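Local structure of protoporphyrinogen oxidase (Exiguobacterium sibiricum, 3LOV) at residues A278-L283 with E459-E464; G265-K270 with Q431-Y436; S88-L93 with H99-G104; A105-P110 with P169-I174. The protein probably catalyses the FAD-dependent oxidation of coproporphyrinogen III to coproporphyrin III by molecular oxygen, a step of coproporphyrin-dependent heme b biosynthesis. One frame throughout, in Å; residues are numbered along the deposited sequence. Where two conformers were deposited one is given.

Interaction 1 (A278-L283 with E459-E464)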
# COMPACT_ATOMS: atom_id res chain seq x y z
N ALA A 278 29.32 -10.84 5.67
CA ALA A 278 28.58 -9.86 6.48
C ALA A 278 28.56 -10.22 7.97
O ALA A 278 28.60 -11.40 8.33
CB ALA A 278 27.16 -9.75 5.97
N ASP A 279 28.49 -9.20 8.82
CA ASP A 279 28.19 -9.38 10.22
C ASP A 279 26.69 -9.13 10.46
O ASP A 279 26.09 -9.84 11.24
CB ASP A 279 29.05 -8.44 11.03
CG ASP A 279 30.51 -8.67 10.74
OD1 ASP A 279 31.10 -9.56 11.38
OD2 ASP A 279 31.03 -8.04 9.78
N TYR A 280 26.12 -8.13 9.77
CA TYR A 280 24.70 -7.81 9.91
C TYR A 280 24.06 -7.90 8.55
O TYR A 280 24.64 -7.47 7.55
CB TYR A 280 24.54 -6.42 10.49
CG TYR A 280 25.35 -6.25 11.75
CD1 TYR A 280 24.97 -6.88 12.95
CD2 TYR A 280 26.52 -5.50 11.75
CE1 TYR A 280 25.74 -6.73 14.12
CE2 TYR A 280 27.29 -5.36 12.91
CZ TYR A 280 26.90 -5.97 14.08
OH TYR A 280 27.69 -5.80 15.18
N VAL A 281 22.89 -8.53 8.50
CA VAL A 281 22.13 -8.67 7.28
C VAL A 281 20.72 -8.10 7.49
O VAL A 281 20.03 -8.53 8.44
CB VAL A 281 22.04 -10.14 6.82
CG1 VAL A 281 21.38 -10.24 5.41
CG2 VAL A 281 23.42 -10.80 6.83
N LEU A 282 20.30 -7.16 6.64
CA LEU A 282 18.92 -6.66 6.62
C LEU A 282 18.26 -7.17 5.34
O LEU A 282 18.62 -6.75 4.22
CB LEU A 282 18.81 -5.12 6.78
CG LEU A 282 17.37 -4.54 6.95
CD1 LEU A 282 16.68 -4.87 8.32
CD2 LEU A 282 17.36 -3.03 6.76
N LEU A 283 17.33 -8.12 5.51
CA LEU A 283 16.53 -8.62 4.42
C LEU A 283 15.27 -7.74 4.20
O LEU A 283 14.44 -7.60 5.09
CB LEU A 283 16.16 -10.11 4.65
CG LEU A 283 17.34 -11.07 4.84
CD1 LEU A 283 16.90 -12.53 5.20
CD2 LEU A 283 18.24 -11.09 3.57
N GLU A 459 18.07 1.15 13.71
CA GLU A 459 18.19 1.55 15.11
C GLU A 459 18.50 0.38 16.05
O GLU A 459 19.32 0.50 16.94
CB GLU A 459 16.88 2.20 15.61
CG GLU A 459 16.63 3.65 15.19
CD GLU A 459 15.23 4.14 15.57
OE1 GLU A 459 14.47 3.41 16.24
OE2 GLU A 459 14.90 5.28 15.19
N SER A 460 17.80 -0.74 15.87
CA SER A 460 17.96 -1.87 16.76
C SER A 460 19.31 -2.57 16.52
O SER A 460 19.84 -3.16 17.43
CB SER A 460 16.77 -2.81 16.66
OG SER A 460 16.92 -3.67 15.57
N ILE A 461 19.88 -2.46 15.32
CA ILE A 461 21.27 -2.91 15.13
C ILE A 461 22.20 -2.02 15.96
O ILE A 461 23.17 -2.51 16.54
CB ILE A 461 21.75 -2.90 13.66
CG1 ILE A 461 20.87 -3.78 12.79
CG2 ILE A 461 23.18 -3.41 13.58
CD1 ILE A 461 21.38 -3.95 11.39
N GLU A 462 21.87 -0.72 16.04
CA GLU A 462 22.62 0.29 16.82
C GLU A 462 22.74 -0.03 18.31
O GLU A 462 23.79 0.23 18.90
CB GLU A 462 22.03 1.71 16.63
N LEU A 463 21.69 -0.60 18.90
CA LEU A 463 21.75 -1.13 20.28
C LEU A 463 22.72 -2.33 20.36
O LEU A 463 23.47 -2.48 21.33
CB LEU A 463 20.36 -1.53 20.78
CG LEU A 463 20.20 -1.54 22.31
CD1 LEU A 463 20.30 -0.10 22.86
CD2 LEU A 463 18.89 -2.21 22.72
N GLU A 464 22.72 -3.16 19.32
CA GLU A 464 23.61 -4.31 19.24
C GLU A 464 24.97 -3.97 18.62
O GLU A 464 25.50 -4.75 17.85
CB GLU A 464 22.94 -5.43 18.45
CG GLU A 464 21.68 -5.97 19.14
CD GLU A 464 21.98 -6.93 20.28
OE1 GLU A 464 23.15 -7.36 20.43
OE2 GLU A 464 21.03 -7.27 21.03
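The phenol ring of Tyr280 carries Ile461 on one face and CB of its own neighbour Asp279 on the other. Ile461 offers its CG2 methyl in a CH-pi contact, 4.0 Å from the centroid of the Tyr280 ring and 15° off the ring normal, lying nearer CG and CD1 than the hydroxyl end. The other branch of Ile461 reaches the stem of the tyrosine, CD1 lying 4.1 Å from Tyr280 CB, and the beta-branched side chain thereby covers both ring and stem. Chi1 of Ile461 (-59°) puts CG1 anti to the carbonyl carbon and leaves CG2 anti to the backbone N, over the ring. Tyr280 opens strand 280-283 of the parallel five-stranded sheet of the Rossmann-type FAD-binding fold, and Ile461 belongs to the last turns of helix 447-463, which packs against that sheet. Tyrosine suits this border position because its ring gives an apolar face to the helix while its hydroxyl extends toward the backbone just past the helix. There, Tyr280 OH comes within 3.6 Å of Glu464 O, obliquely to the ring. Glu464, poorly ordered, turns its carboxylate away, and Ile461 also packs on Tyr436 of the adjoining strand.

Interaction 2 (G265-K270 with Q431-Y436)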
# COMPACT_ATOMS: atom_id res chain seq x y z
N GLY A 265 30.22 -17.27 13.05
CA GLY A 265 29.72 -16.05 13.71
C GLY A 265 29.35 -14.96 12.70
O GLY A 265 28.52 -14.12 12.97
N ARG A 266 29.97 -14.98 11.54
CA ARG A 266 29.65 -14.07 10.46
C ARG A 266 28.85 -14.87 9.43
O ARG A 266 28.53 -16.03 9.64
CB ARG A 266 30.95 -13.48 9.85
CG ARG A 266 32.03 -12.93 10.85
CD ARG A 266 33.25 -12.28 10.12
NE ARG A 266 32.85 -11.09 9.36
CZ ARG A 266 33.36 -10.68 8.20
NH1 ARG A 266 34.36 -11.31 7.59
NH2 ARG A 266 32.85 -9.59 7.62
N TYR A 267 28.56 -14.26 8.29
CA TYR A 267 27.81 -14.95 7.26
C TYR A 267 28.50 -14.79 5.93
O TYR A 267 29.10 -13.75 5.65
CB TYR A 267 26.37 -14.37 7.20
CG TYR A 267 25.62 -14.63 8.48
CD1 TYR A 267 25.06 -15.87 8.73
CD2 TYR A 267 25.47 -13.63 9.44
CE1 TYR A 267 24.40 -16.12 9.93
CE2 TYR A 267 24.81 -13.88 10.62
CZ TYR A 267 24.26 -15.13 10.86
OH TYR A 267 23.58 -15.39 12.04
N ARG A 268 28.38 -15.83 5.12
CA ARG A 268 28.84 -15.80 3.78
C ARG A 268 27.59 -15.74 2.92
O ARG A 268 26.74 -16.63 3.01
CB ARG A 268 29.63 -17.07 3.48
CG ARG A 268 30.05 -17.19 2.05
CD ARG A 268 31.04 -18.35 1.87
NE ARG A 268 31.18 -18.70 0.46
CZ ARG A 268 32.24 -19.31 -0.09
NH1 ARG A 268 33.30 -19.66 0.62
NH2 ARG A 268 32.24 -19.58 -1.38
N LEU A 269 27.49 -14.69 2.11
CA LEU A 269 26.29 -14.45 1.28
C LEU A 269 26.60 -14.79 -0.16
O LEU A 269 27.48 -14.19 -0.77
CB LEU A 269 25.81 -13.01 1.43
CG LEU A 269 24.89 -12.64 2.60
CD1 LEU A 269 25.30 -13.16 3.94
CD2 LEU A 269 24.79 -11.11 2.67
N LYS A 270 25.91 -15.81 -0.67
CA LYS A 270 26.14 -16.31 -2.02
C LYS A 270 25.46 -15.47 -3.10
O LYS A 270 24.26 -15.24 -3.02
CB LYS A 270 25.61 -17.74 -2.14
CG LYS A 270 25.86 -18.36 -3.49
CD LYS A 270 25.10 -19.66 -3.63
CE LYS A 270 24.99 -20.11 -5.07
NZ LYS A 270 25.78 -21.31 -5.28
N GLN A 431 18.04 -18.13 15.58
CA GLN A 431 18.69 -19.04 14.65
C GLN A 431 19.77 -18.39 13.83
O GLN A 431 20.71 -19.07 13.41
CB GLN A 431 17.67 -19.68 13.73
CG GLN A 431 16.77 -20.64 14.48
CD GLN A 431 17.56 -21.76 15.15
OE1 GLN A 431 18.21 -22.56 14.49
NE2 GLN A 431 17.51 -21.80 16.45
N TYR A 432 19.63 -17.08 13.56
CA TYR A 432 20.63 -16.32 12.80
C TYR A 432 20.93 -14.96 13.44
O TYR A 432 20.51 -13.92 12.94
CB TYR A 432 20.16 -16.12 11.38
CG TYR A 432 19.95 -17.38 10.56
CD1 TYR A 432 18.72 -18.11 10.63
CD2 TYR A 432 20.93 -17.82 9.69
CE1 TYR A 432 18.52 -19.23 9.87
CE2 TYR A 432 20.72 -18.96 8.89
CZ TYR A 432 19.52 -19.65 8.98
OH TYR A 432 19.31 -20.76 8.19
N PRO A 433 21.69 -14.97 14.53
CA PRO A 433 21.99 -13.73 15.19
C PRO A 433 22.62 -12.78 14.19
O PRO A 433 23.42 -13.23 13.37
CB PRO A 433 22.99 -14.13 16.28
CG PRO A 433 22.84 -15.59 16.45
CD PRO A 433 22.40 -16.11 15.12
N GLY A 434 22.22 -11.51 14.25
CA GLY A 434 22.65 -10.50 13.28
C GLY A 434 21.82 -10.37 11.99
O GLY A 434 22.16 -9.57 11.10
N ILE A 435 20.75 -11.13 11.86
CA ILE A 435 19.91 -11.01 10.68
C ILE A 435 18.59 -10.37 11.08
O ILE A 435 17.96 -10.80 12.04
CB ILE A 435 19.78 -12.36 9.94
CG1 ILE A 435 21.19 -12.86 9.55
CG2 ILE A 435 18.86 -12.25 8.71
CD1 ILE A 435 21.21 -13.99 8.57
N TYR A 436 18.24 -9.30 10.37
CA TYR A 436 17.08 -8.45 10.68
C TYR A 436 16.23 -8.39 9.42
O TYR A 436 16.73 -8.61 8.30
CB TYR A 436 17.53 -7.03 11.14
CG TYR A 436 18.36 -7.04 12.42
CD1 TYR A 436 19.74 -7.28 12.41
CD2 TYR A 436 17.76 -6.82 13.63
CE1 TYR A 436 20.48 -7.33 13.63
CE2 TYR A 436 18.49 -6.86 14.84
CZ TYR A 436 19.84 -7.11 14.82
OH TYR A 436 20.48 -7.12 16.02
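Tyr267 brings the hydroxyl end of its ring against the turn formed by Tyr432, Pro433, Gly434 and Ile435. Chi1 (-64°) sets CG opposite the carbonyl carbon, and the side chain extends from strand 266-270 until Tyr267 OH donates a hydrogen bond to Pro433 O at 2.5 Å. The acceptor lies at the ring edge, near its plane, and the hydroxyl stands 26° out of the Pro433 carbonyl plane. Ile435 covers one face: its chain is extended at chi2 (-167°), which carries CD1 over the ring centre, 4.0 Å from the Tyr267 centroid. The Tyr432 side chain crosses Tyr267 obliquely, its CD2 lying 3.9 Å from Tyr267 CE1, which sits at the edge of the Tyr432 ring; the hydroxyl of Tyr432 is bonded to Asp296 N. A phenylalanine in place of Tyr267 would probably leave the Pro433 carbonyl without this donor. Pro433 supplies the negative phi that the second turn position needs, Gly434 the positive phi of the third. This is a type II beta turn, closed by Ile435 N to Tyr432 O at 3.0 Å, leading from helix 417-431 into edge strand 435-437 of the Rossmann-type sheet, with a three-stranded antiparallel sheet packed against it.

Interaction 3 (S88-L93 with H99-G104)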
# COMPACT_ATOMS: atom_id res chain seq x y z
N SER A 88 -12.40 15.99 -5.44
CA SER A 88 -13.62 16.53 -6.11
C SER A 88 -14.85 15.62 -5.89
O SER A 88 -15.55 15.81 -4.89
CB SER A 88 -13.39 16.88 -7.59
OG SER A 88 -13.07 15.76 -8.39
N GLN A 89 -15.11 14.67 -6.78
CA GLN A 89 -16.11 13.64 -6.53
C GLN A 89 -15.56 12.22 -6.81
O GLN A 89 -14.98 11.95 -7.86
CB GLN A 89 -17.41 13.89 -7.35
CG GLN A 89 -18.60 12.94 -6.97
CD GLN A 89 -19.24 13.25 -5.59
OE1 GLN A 89 -19.90 14.27 -5.42
NE2 GLN A 89 -19.04 12.35 -4.62
N ALA A 90 -15.75 11.32 -5.85
CA ALA A 90 -15.43 9.91 -6.08
C ALA A 90 -16.73 9.07 -6.09
O ALA A 90 -17.77 9.50 -5.56
CB ALA A 90 -14.45 9.41 -5.04
N PHE A 91 -16.63 7.86 -6.65
CA PHE A 91 -17.78 7.02 -6.95
C PHE A 91 -17.54 5.59 -6.51
O PHE A 91 -16.40 5.17 -6.30
CB PHE A 91 -18.09 7.00 -8.46
CG PHE A 91 -18.40 8.35 -9.07
CD1 PHE A 91 -19.70 8.85 -9.06
CD2 PHE A 91 -17.39 9.08 -9.73
CE1 PHE A 91 -19.99 10.09 -9.66
CE2 PHE A 91 -17.67 10.31 -10.34
CZ PHE A 91 -18.97 10.82 -10.30
N ILE A 92 -18.64 4.87 -6.32
CA ILE A 92 -18.65 3.40 -6.22
C ILE A 92 -19.39 2.92 -7.45
O ILE A 92 -20.50 3.40 -7.73
CB ILE A 92 -19.46 2.82 -5.03
CG1 ILE A 92 -19.14 3.49 -3.69
CG2 ILE A 92 -19.17 1.35 -4.86
CD1 ILE A 92 -17.82 3.07 -3.04
N LEU A 93 -18.77 1.99 -8.16
CA LEU A 93 -19.40 1.22 -9.22
C LEU A 93 -19.85 -0.12 -8.69
O LEU A 93 -19.04 -0.93 -8.21
CB LEU A 93 -18.41 0.96 -10.35
CG LEU A 93 -18.88 0.26 -11.63
CD1 LEU A 93 -19.94 1.08 -12.38
CD2 LEU A 93 -17.69 0.07 -12.54
N HIS A 99 -22.40 5.21 -8.65
CA HIS A 99 -23.00 6.01 -7.60
C HIS A 99 -21.97 6.94 -6.98
O HIS A 99 -20.86 6.50 -6.69
CB HIS A 99 -23.52 5.16 -6.44
CG HIS A 99 -24.36 4.00 -6.86
ND1 HIS A 99 -25.73 3.98 -6.72
CD2 HIS A 99 -24.02 2.79 -7.38
CE1 HIS A 99 -26.20 2.82 -7.12
NE2 HIS A 99 -25.18 2.08 -7.53
N PRO A 100 -22.35 8.20 -6.73
CA PRO A 100 -21.40 9.03 -5.98
C PRO A 100 -21.28 8.51 -4.56
O PRO A 100 -22.25 7.97 -4.02
CB PRO A 100 -22.03 10.43 -6.01
CG PRO A 100 -23.49 10.23 -6.39
CD PRO A 100 -23.71 8.78 -6.76
N ILE A 101 -20.09 8.63 -3.98
CA ILE A 101 -19.88 8.22 -2.59
C ILE A 101 -20.88 9.01 -1.74
O ILE A 101 -20.94 10.22 -1.83
CB ILE A 101 -18.43 8.52 -2.10
CG1 ILE A 101 -17.40 7.57 -2.75
CG2 ILE A 101 -18.33 8.39 -0.59
CD1 ILE A 101 -15.95 7.80 -2.26
N PRO A 102 -21.67 8.32 -0.90
CA PRO A 102 -22.69 9.07 -0.15
C PRO A 102 -22.11 10.21 0.63
O PRO A 102 -21.06 10.03 1.23
CB PRO A 102 -23.24 8.04 0.83
CG PRO A 102 -23.07 6.78 0.15
CD PRO A 102 -21.79 6.88 -0.65
N LYS A 103 -22.78 11.35 0.67
CA LYS A 103 -22.35 12.41 1.59
C LYS A 103 -22.86 12.07 2.97
O LYS A 103 -23.64 11.12 3.14
CB LYS A 103 -22.88 13.78 1.15
CG LYS A 103 -22.28 14.31 -0.15
CD LYS A 103 -20.89 14.93 0.04
CE LYS A 103 -20.47 15.82 -1.15
NZ LYS A 103 -20.63 15.18 -2.49
N GLY A 104 -22.43 12.86 3.95
CA GLY A 104 -22.87 12.71 5.33
C GLY A 104 -22.39 11.47 6.05
O GLY A 104 -23.14 10.86 6.83
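Three backbone hydrogen bonds join Ala90 and Ile92 to His99 and Ile101. Ile92 and His99 form an antiparallel hydrogen-bonded pair, each N donating to the other's O at 2.8 Å; Phe91 and Pro100 are a non-hydrogen-bonded pair, where proline's missing N-H costs nothing. Ile101 N then gives a nearly straight bond (173°) to Ala90 O.

The side-chain polar contacts gather around Gln89. Its first torsion (-172°) carries CG away from the backbone N and the chain then bends at chi2, bringing NE2 of Gln89 back to Ala90 O at 3.3 Å, in the carbonyl plane and on a lone pair. Gln89 OE1 lies 3.2 Å from Lys103 NZ, the two side chains arriving from opposite directions. A leucine replacing Gln89 would probably leave Ala90 O with Ile101 N alone of these two donors and take the amide oxygen from beside the lysine.

Apolar contacts add to this. Ile101 CD1 touches Ala90 CB at 3.5 Å, and Phe91 lays CD1 3.5 Å from Pro100 CA.

Backbone bonding thus sets the register of the hairpin 90-94/97-100 at the edge of the mixed sheet, while two donors fix Ala90 O where regular pairing ends.

Interaction 4 (A105-P110 with P169-I174)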
# COMPACT_ATOMS: atom_id res chain seq x y z
N ALA A 105 -21.12 11.14 5.81
CA ALA A 105 -20.51 9.92 6.30
C ALA A 105 -19.03 10.13 6.56
O ALA A 105 -18.40 10.92 5.89
CB ALA A 105 -20.70 8.82 5.27
N VAL A 106 -18.50 9.46 7.57
CA VAL A 106 -17.06 9.40 7.83
C VAL A 106 -16.60 7.94 7.63
O VAL A 106 -17.01 7.04 8.38
CB VAL A 106 -16.75 9.85 9.28
CG1 VAL A 106 -15.27 9.60 9.62
CG2 VAL A 106 -17.11 11.32 9.46
N MSE A 107 -15.75 7.72 6.63
CA MSE A 107 -15.28 6.38 6.25
C MSE A 107 -16.45 5.44 5.93
O MSE A 107 -16.45 4.27 6.31
CB MSE A 107 -14.40 5.78 7.35
CG MSE A 107 -13.56 6.81 8.09
SE MSE A 107 -11.76 7.00 7.41
CE MSE A 107 -12.00 6.72 5.46
N GLY A 108 -17.46 5.98 5.26
CA GLY A 108 -18.63 5.23 4.89
C GLY A 108 -19.65 5.03 5.99
O GLY A 108 -20.71 4.46 5.74
N ILE A 109 -19.35 5.47 7.21
CA ILE A 109 -20.28 5.35 8.33
C ILE A 109 -21.05 6.67 8.44
O ILE A 109 -20.42 7.73 8.62
CB ILE A 109 -19.58 5.05 9.69
CG1 ILE A 109 -18.88 3.68 9.65
CG2 ILE A 109 -20.65 5.09 10.82
CD1 ILE A 109 -18.01 3.41 10.81
N PRO A 110 -22.38 6.61 8.33
CA PRO A 110 -23.22 7.80 8.36
C PRO A 110 -23.12 8.61 9.65
O PRO A 110 -23.20 8.06 10.73
CB PRO A 110 -24.65 7.22 8.22
CG PRO A 110 -24.47 6.01 7.44
CD PRO A 110 -23.19 5.42 8.00
N PRO A 169 -15.54 -1.77 -0.16
CA PRO A 169 -14.83 -1.22 -1.31
C PRO A 169 -14.20 0.15 -1.06
O PRO A 169 -13.14 0.44 -1.59
CB PRO A 169 -15.92 -1.14 -2.38
CG PRO A 169 -17.19 -1.30 -1.72
CD PRO A 169 -16.94 -2.07 -0.47
N LEU A 170 -14.83 0.98 -0.23
CA LEU A 170 -14.28 2.29 0.17
C LEU A 170 -12.97 2.15 0.94
O LEU A 170 -11.93 2.68 0.55
CB LEU A 170 -15.29 3.05 1.04
CG LEU A 170 -14.96 4.49 1.41
CD1 LEU A 170 -14.89 5.39 0.18
CD2 LEU A 170 -16.01 5.02 2.42
N LEU A 171 -13.01 1.41 2.02
CA LEU A 171 -11.84 1.28 2.87
C LEU A 171 -10.73 0.43 2.25
O LEU A 171 -9.57 0.72 2.48
CB LEU A 171 -12.24 0.78 4.28
CG LEU A 171 -13.16 1.72 5.12
CD1 LEU A 171 -13.20 1.20 6.60
CD2 LEU A 171 -12.74 3.23 5.09
N SER A 172 -11.08 -0.58 1.44
CA SER A 172 -10.06 -1.39 0.77
C SER A 172 -9.39 -0.64 -0.36
O SER A 172 -8.18 -0.81 -0.57
CB SER A 172 -10.65 -2.71 0.26
OG SER A 172 -10.86 -3.54 1.39
N GLY A 173 -10.15 0.16 -1.09
CA GLY A 173 -9.57 0.98 -2.16
C GLY A 173 -8.83 0.09 -3.15
O GLY A 173 -9.22 -1.07 -3.36
N ILE A 174 -7.72 0.59 -3.69
CA ILE A 174 -6.93 -0.16 -4.68
C ILE A 174 -6.31 -1.49 -4.14
O ILE A 174 -6.07 -2.42 -4.91
CB ILE A 174 -5.85 0.73 -5.34
CG1 ILE A 174 -4.83 1.22 -4.31
CG2 ILE A 174 -6.49 1.96 -6.05
CD1 ILE A 174 -3.75 2.09 -4.96
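A tight two-stranded hairpin, 105-106 with 109-110, sets its turn against the last turn of helix 160-172. The turn is type I', running from Val106 to Ile109 and bonded in both directions: Val106 N to Ile109 O at 2.8 Å, and Ile109 N to Val106 O at 3.1 Å. Met107 and Gly108, its two central residues, make the contact, and Leu170 and Leu171 of the helix receive them. Leu170 directs its CD2 methyl at the peptide between the two turn residues, 3.6 Å from Met107 C and 3.3 Å from Gly108 N. Leu170 chi1 (-173°) swings CG away from its own N and out toward the turn. Glycine suits position 108 twice over: its positive phi (80°) favours it, and a beta carbon would crowd against that same methyl.

Met107, present as selenomethionine, flanks Leu171. Its chain bends at chi2 and chi3, curling back so that Met107 CE lies 3.6 Å from Leu171 CD2 and Met107 CB 3.8 Å from the same methyl. The two side chains cross at about a right angle, a contact that flexible methionine can shape itself to make. Beyond it, Leu171 touches Tyr188, and Val106 and Ile109 rest on helix 201-207. With methyl groups meeting the turn from the helix side, the contact docks the backbone of a type I' hairpin turn on the C-terminal end of a helix.

In the fold
The four contacts form two pairs on opposite sides of the chain's centre. Interactions 1 and 2, with centres about 10 Å apart, share the Rossmann-type sheet: strands 280-283 and 435-437 are neighbours in it, and Val281 O lies 2.7 Å from Tyr436 N, a probable hydrogen bond. Their segments alternate along the chain. Interactions 3 and 4 follow one another in sequence, also about 10 Å apart between centres, and meet where Ile101 CD1 packs 3.6 Å from Leu170 CD1. Between interactions 1 and 3 the centres are about 47 Å apart. The side chain of Ile435 lies about 13 Å from FAD, whereas Ile174, in segment 169-174 but not part of the contact itself, touches it directly.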